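Local coordinates for protein chitooligosaccharide oxidase (Gibberella zeae, PDB 6Y0R) that oxidises the C1 hydroxyl of chitooligosaccharides to lactones with a bicovalently bound FAD, passing the electrons to molecular oxygen to give hydrogen peroxide, at residues T394-V397 with H398-T401; L424-G427 with L428-I432. All blocks are in the same frame, centred on the assembly; numbering follows the deposited sequence.

How the contacts relate
Read from the N terminus, both contacts fall late in the chain and each is local, made between residues up to five apart on one continuous run of backbone. Contact 1 (394-401) closes a turn in the long loop between strands 371-378 and 403-411, passing near the bound FAD and lying against helix 203-212. Strand 403-411, part of the seven-stranded antiparallel sheet, and the short connection after it lead to helix 420-433, where contact 2 (424-432) spans successive helical turns between that sheet and helix 351-367. The two are in series, neither nested nor crossed. The centres of contacts 1 and 2 lie about 22 Å apart, and they do not touch.

Contact 1: T394-V397 with H398-T401; sequences TAYV and HRDT
His398 lays its imidazole beside the preceding Val397, whose CG1 sits over one ring face as a CH-pi contact, 3.5 Å from the centroid of the His398 ring. Val397 CG1 stands between its own backbone N and carbonyl carbon (chi1 79°), which brings this methyl rather than CG2 to the imidazole. The far nitrogen, His398 NE2, is hydrogen-bonded to the carbonyl of Met460. On the backbone, His398 is the centre of an inverse gamma turn, closed by a weak bond from Arg399 N to Val397 O (2.8 Å); the turn lies in the loop before strand 403-411, where the Tyr396 side chain comes within about 8 Å of the FAD. His398 O is held by a water that donates to it at 2.8 Å and is also bonded to Tyr396 OH at 2.6 Å. Arg399, its chain bent at chi2, folds back along the loop. Tyr396 CD1 lies over one guanidinium face, the two planes turned 68° apart. In the guanidinium plane, Arg399 NH1 donates to Thr394 OG1 (3.1 Å, nearly straight at 165°), while Arg399 NE donates to a second water, which also bonds Thr394 OG1 and lies 2.6 Å from Tyr396 O, an acceptor it probably donates to. Arg399 NH1 also pairs with Asp180 in a salt bridge, and NH2 reaches the carbonyl of Val386.

Contact 2: L424-G427 with L428-I432; sequences LIKG and LRQSI
Helix 420-433 packs on the seven-stranded antiparallel sheet and beside helix 351-367, and here two successive stretches of it meet through the i to i+4 ladder of an alpha helix. Leu428 N bonds Leu424 O, Arg429 N bonds Ile425 O, Gln430 N bonds Lys426 O (2.8 Å) and Ser431 N bonds Gly427 O. Among the side chains, Ile425 and Leu428 touch through their ends, CD1 to CD1 at 4.1 Å. Ile425 rests on Tyr340 and Phe407 of the sheet, whereas Leu428 meets Phe360 and Val361 of helix 351-367. At the more exposed side, the aliphatic part of Lys426 lies against the amide of Gln430, with Lys426 CG 3.6 Å from Gln430 OE1. With CG anti to the backbone N (chi1 -176°), Lys426 runs across the helix, and the Gln430 amide reaches back to meet it. Arg429 bends at chi3 (85°), bringing its NH2 to 3.8 Å from Lys426 CA; NH2 also makes a long, weak ion pair with Asp449. One turn of backbone gains a side-chain bond as well: Ser431 OG turns in to the carbonyl three residues earlier and donates to Leu428 O at 2.6 Å.

Contact 1: T394-V397 with H398-T401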
loop_
_atom_site.group_PDB
_atom_site.type_symbol
_atom_site.label_atom_id
_atom_site.label_comp_id
_atom_site.label_asym_id
_atom_site.label_seq_id
_atom_site.Cartn_x
_atom_site.Cartn_y
_atom_site.Cartn_z
ATOM N N THR A 394 -13.234 -7.646 -6.580
ATOM C CA THR A 394 -12.402 -6.512 -7.024
ATOM C C THR A 394 -11.122 -7.132 -7.599
ATOM O O THR A 394 -10.929 -8.330 -7.401
ATOM C CB THR A 394 -12.039 -5.568 -5.871
ATOM O OG1 THR A 394 -11.272 -6.269 -4.892
ATOM C CG2 THR A 394 -13.259 -4.947 -5.208
ATOM N N ALA A 395 -10.282 -6.334 -8.236
ATOM C CA ALA A 395 -8.962 -6.831 -8.704
ATOM C C ALA A 395 -8.114 -7.278 -7.508
ATOM O O ALA A 395 -7.241 -8.140 -7.684
ATOM C CB ALA A 395 -8.285 -5.756 -9.502
ATOM N N TYR A 396 -8.355 -6.774 -6.291
ATOM C CA TYR A 396 -7.611 -7.178 -5.072
ATOM C C TYR A 396 -8.005 -8.620 -4.716
ATOM O O TYR A 396 -9.173 -8.912 -4.306
ATOM C CB TYR A 396 -7.894 -6.225 -3.909
ATOM C CG TYR A 396 -7.071 -6.529 -2.695
ATOM C CD1 TYR A 396 -7.471 -7.469 -1.762
ATOM C CD2 TYR A 396 -5.862 -5.888 -2.513
ATOM C CE1 TYR A 396 -6.693 -7.761 -0.658
ATOM C CE2 TYR A 396 -5.067 -6.177 -1.420
ATOM C CZ TYR A 396 -5.485 -7.112 -0.491
ATOM O OH TYR A 396 -4.712 -7.381 0.605
ATOM N N VAL A 397 -7.081 -9.549 -4.880
ATOM C CA VAL A 397 -7.431 -10.985 -4.841
ATOM C C VAL A 397 -7.342 -11.571 -3.430
ATOM O O VAL A 397 -7.989 -12.599 -3.194
ATOM C CB VAL A 397 -6.579 -11.757 -5.850
ATOM C CG1 VAL A 397 -5.181 -12.029 -5.327
ATOM C CG2 VAL A 397 -7.259 -13.063 -6.258
ATOM N N HIS A 398 -6.531 -11.025 -2.525
ATOM C CA HIS A 398 -6.117 -11.715 -1.278
ATOM C C HIS A 398 -7.195 -11.540 -0.198
ATOM O O HIS A 398 -6.920 -10.972 0.882
ATOM C CB HIS A 398 -4.716 -11.247 -0.858
ATOM C CG HIS A 398 -3.668 -11.558 -1.869
ATOM N ND1 HIS A 398 -3.492 -12.836 -2.394
ATOM C CD2 HIS A 398 -2.685 -10.781 -2.401
ATOM C CE1 HIS A 398 -2.491 -12.773 -3.273
ATOM N NE2 HIS A 398 -1.993 -11.555 -3.292
ATOM N N ARG A 399 -8.399 -11.997 -0.508
ATOM C CA ARG A 399 -9.569 -11.901 0.410
ATOM C C ARG A 399 -9.712 -13.177 1.246
ATOM O O ARG A 399 -10.520 -13.182 2.228
ATOM C CB ARG A 399 -10.817 -11.730 -0.450
ATOM C CG ARG A 399 -10.810 -10.508 -1.348
ATOM C CD ARG A 399 -10.832 -9.192 -0.583
ATOM N NE ARG A 399 -11.082 -8.030 -1.417
ATOM C CZ ARG A 399 -11.219 -6.807 -0.984
ATOM N NH1 ARG A 399 -11.485 -5.845 -1.843
ATOM N NH2 ARG A 399 -11.172 -6.581 0.322
ATOM N N ASP A 400 -9.030 -14.237 0.826
ATOM C CA ASP A 400 -9.121 -15.597 1.393
ATOM C C ASP A 400 -7.997 -15.817 2.417
ATOM O O ASP A 400 -8.072 -16.762 3.217
ATOM C CB ASP A 400 -9.112 -16.584 0.213
ATOM C CG ASP A 400 -7.860 -16.550 -0.705
ATOM O OD1 ASP A 400 -7.225 -15.453 -0.971
ATOM O OD2 ASP A 400 -7.497 -17.664 -1.207
ATOM N N THR A 401 -7.033 -14.911 2.514
ATOM C CA THR A 401 -5.872 -15.032 3.398
ATOM C C THR A 401 -6.203 -14.429 4.766
ATOM O O THR A 401 -7.127 -13.603 4.857
ATOM C CB THR A 401 -4.648 -14.436 2.699
ATOM O OG1 THR A 401 -5.039 -13.169 2.180
ATOM C CG2 THR A 401 -4.123 -15.283 1.568
HETATM O O HOH W 1 -11.811 -8.945 -4.086
HETATM O O HOH W 2 -5.134 -9.378 2.244
#

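Contact 2: L424-G427 with L428-I432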
loop_
_atom_site.group_PDB
_atom_site.type_symbol
_atom_site.label_atom_id
_atom_site.label_comp_id
_atom_site.label_asym_id
_atom_site.label_seq_id
_atom_site.Cartn_x
_atom_site.Cartn_y
_atom_site.Cartn_z
ATOM N N LEU A 424 18.616 -12.778 2.809
ATOM C CA LEU A 424 18.105 -12.728 4.200
ATOM C C LEU A 424 16.578 -12.643 4.109
ATOM O O LEU A 424 15.863 -13.418 4.802
ATOM C CB LEU A 424 18.633 -11.482 4.903
ATOM C CG LEU A 424 17.993 -11.180 6.262
ATOM C CD1 LEU A 424 18.257 -12.296 7.238
ATOM C CD2 LEU A 424 18.483 -9.853 6.809
ATOM N N ILE A 425 16.085 -11.685 3.317
ATOM C CA ILE A 425 14.605 -11.445 3.261
ATOM C C ILE A 425 13.905 -12.623 2.577
ATOM O O ILE A 425 12.781 -13.027 3.009
ATOM C CB ILE A 425 14.336 -10.093 2.584
ATOM C CG1 ILE A 425 14.796 -8.917 3.441
ATOM C CG2 ILE A 425 12.868 -9.929 2.189
ATOM C CD1 ILE A 425 14.126 -8.826 4.782
ATOM N N LYS A 426 14.465 -13.155 1.492
ATOM C CA LYS A 426 13.919 -14.364 0.850
ATOM C C LYS A 426 13.826 -15.499 1.874
ATOM O O LYS A 426 12.842 -16.233 1.896
ATOM C CB LYS A 426 14.785 -14.780 -0.334
ATOM C CG LYS A 426 14.229 -15.960 -1.110
ATOM C CD LYS A 426 14.967 -16.239 -2.405
ATOM C CE LYS A 426 16.440 -16.499 -2.178
ATOM N NZ LYS A 426 16.766 -17.945 -2.121
ATOM N N GLY A 427 14.857 -15.662 2.696
ATOM C CA GLY A 427 14.888 -16.775 3.663
ATOM C C GLY A 427 13.815 -16.574 4.732
ATOM O O GLY A 427 13.129 -17.565 5.054
ATOM N N LEU A 428 13.652 -15.349 5.216
ATOM C CA LEU A 428 12.587 -15.001 6.209
ATOM C C LEU A 428 11.228 -15.392 5.631
ATOM O O LEU A 428 10.408 -16.077 6.297
ATOM C CB LEU A 428 12.625 -13.501 6.495
ATOM C CG LEU A 428 13.293 -13.014 7.765
ATOM C CD1 LEU A 428 13.205 -11.490 7.764
ATOM C CD2 LEU A 428 12.632 -13.619 9.014
ATOM N N ARG A 429 10.954 -14.959 4.403
ATOM C CA ARG A 429 9.644 -15.229 3.788
ATOM C C ARG A 429 9.474 -16.731 3.534
ATOM O O ARG A 429 8.421 -17.301 3.831
ATOM C CB ARG A 429 9.522 -14.434 2.488
ATOM C CG ARG A 429 8.195 -14.686 1.802
ATOM C CD ARG A 429 8.040 -13.848 0.561
ATOM N NE ARG A 429 8.669 -14.542 -0.545
ATOM C CZ ARG A 429 9.842 -14.292 -1.031
ATOM N NH1 ARG A 429 10.296 -14.997 -2.071
ATOM N NH2 ARG A 429 10.561 -13.310 -0.494
ATOM N N GLN A 430 10.486 -17.364 2.943
ATOM C CA GLN A 430 10.375 -18.781 2.533
ATOM C C GLN A 430 10.336 -19.708 3.752
ATOM O O GLN A 430 9.796 -20.803 3.563
ATOM C CB GLN A 430 11.514 -19.162 1.579
ATOM C CG GLN A 430 11.298 -18.611 0.184
ATOM C CD GLN A 430 12.366 -19.069 -0.782
ATOM O OE1 GLN A 430 13.461 -19.433 -0.369
ATOM N NE2 GLN A 430 12.033 -19.035 -2.067
ATOM N N SER A 431 10.805 -19.273 4.927
ATOM C CA SER A 431 10.656 -20.062 6.185
ATOM C C SER A 431 9.180 -20.368 6.407
ATOM O O SER A 431 8.879 -21.377 7.074
ATOM C CB SER A 431 11.263 -19.402 7.384
ATOM O OG SER A 431 10.507 -18.256 7.790
ATOM N N ILE A 432 8.282 -19.516 5.891
ATOM C CA ILE A 432 6.821 -19.779 5.869
ATOM C C ILE A 432 6.391 -20.313 4.502
ATOM O O ILE A 432 5.742 -21.363 4.449
ATOM C CB ILE A 432 6.048 -18.508 6.261
ATOM C CG1 ILE A 432 6.479 -18.020 7.644
ATOM C CG2 ILE A 432 4.557 -18.778 6.162
ATOM C CD1 ILE A 432 5.920 -16.703 8.017
#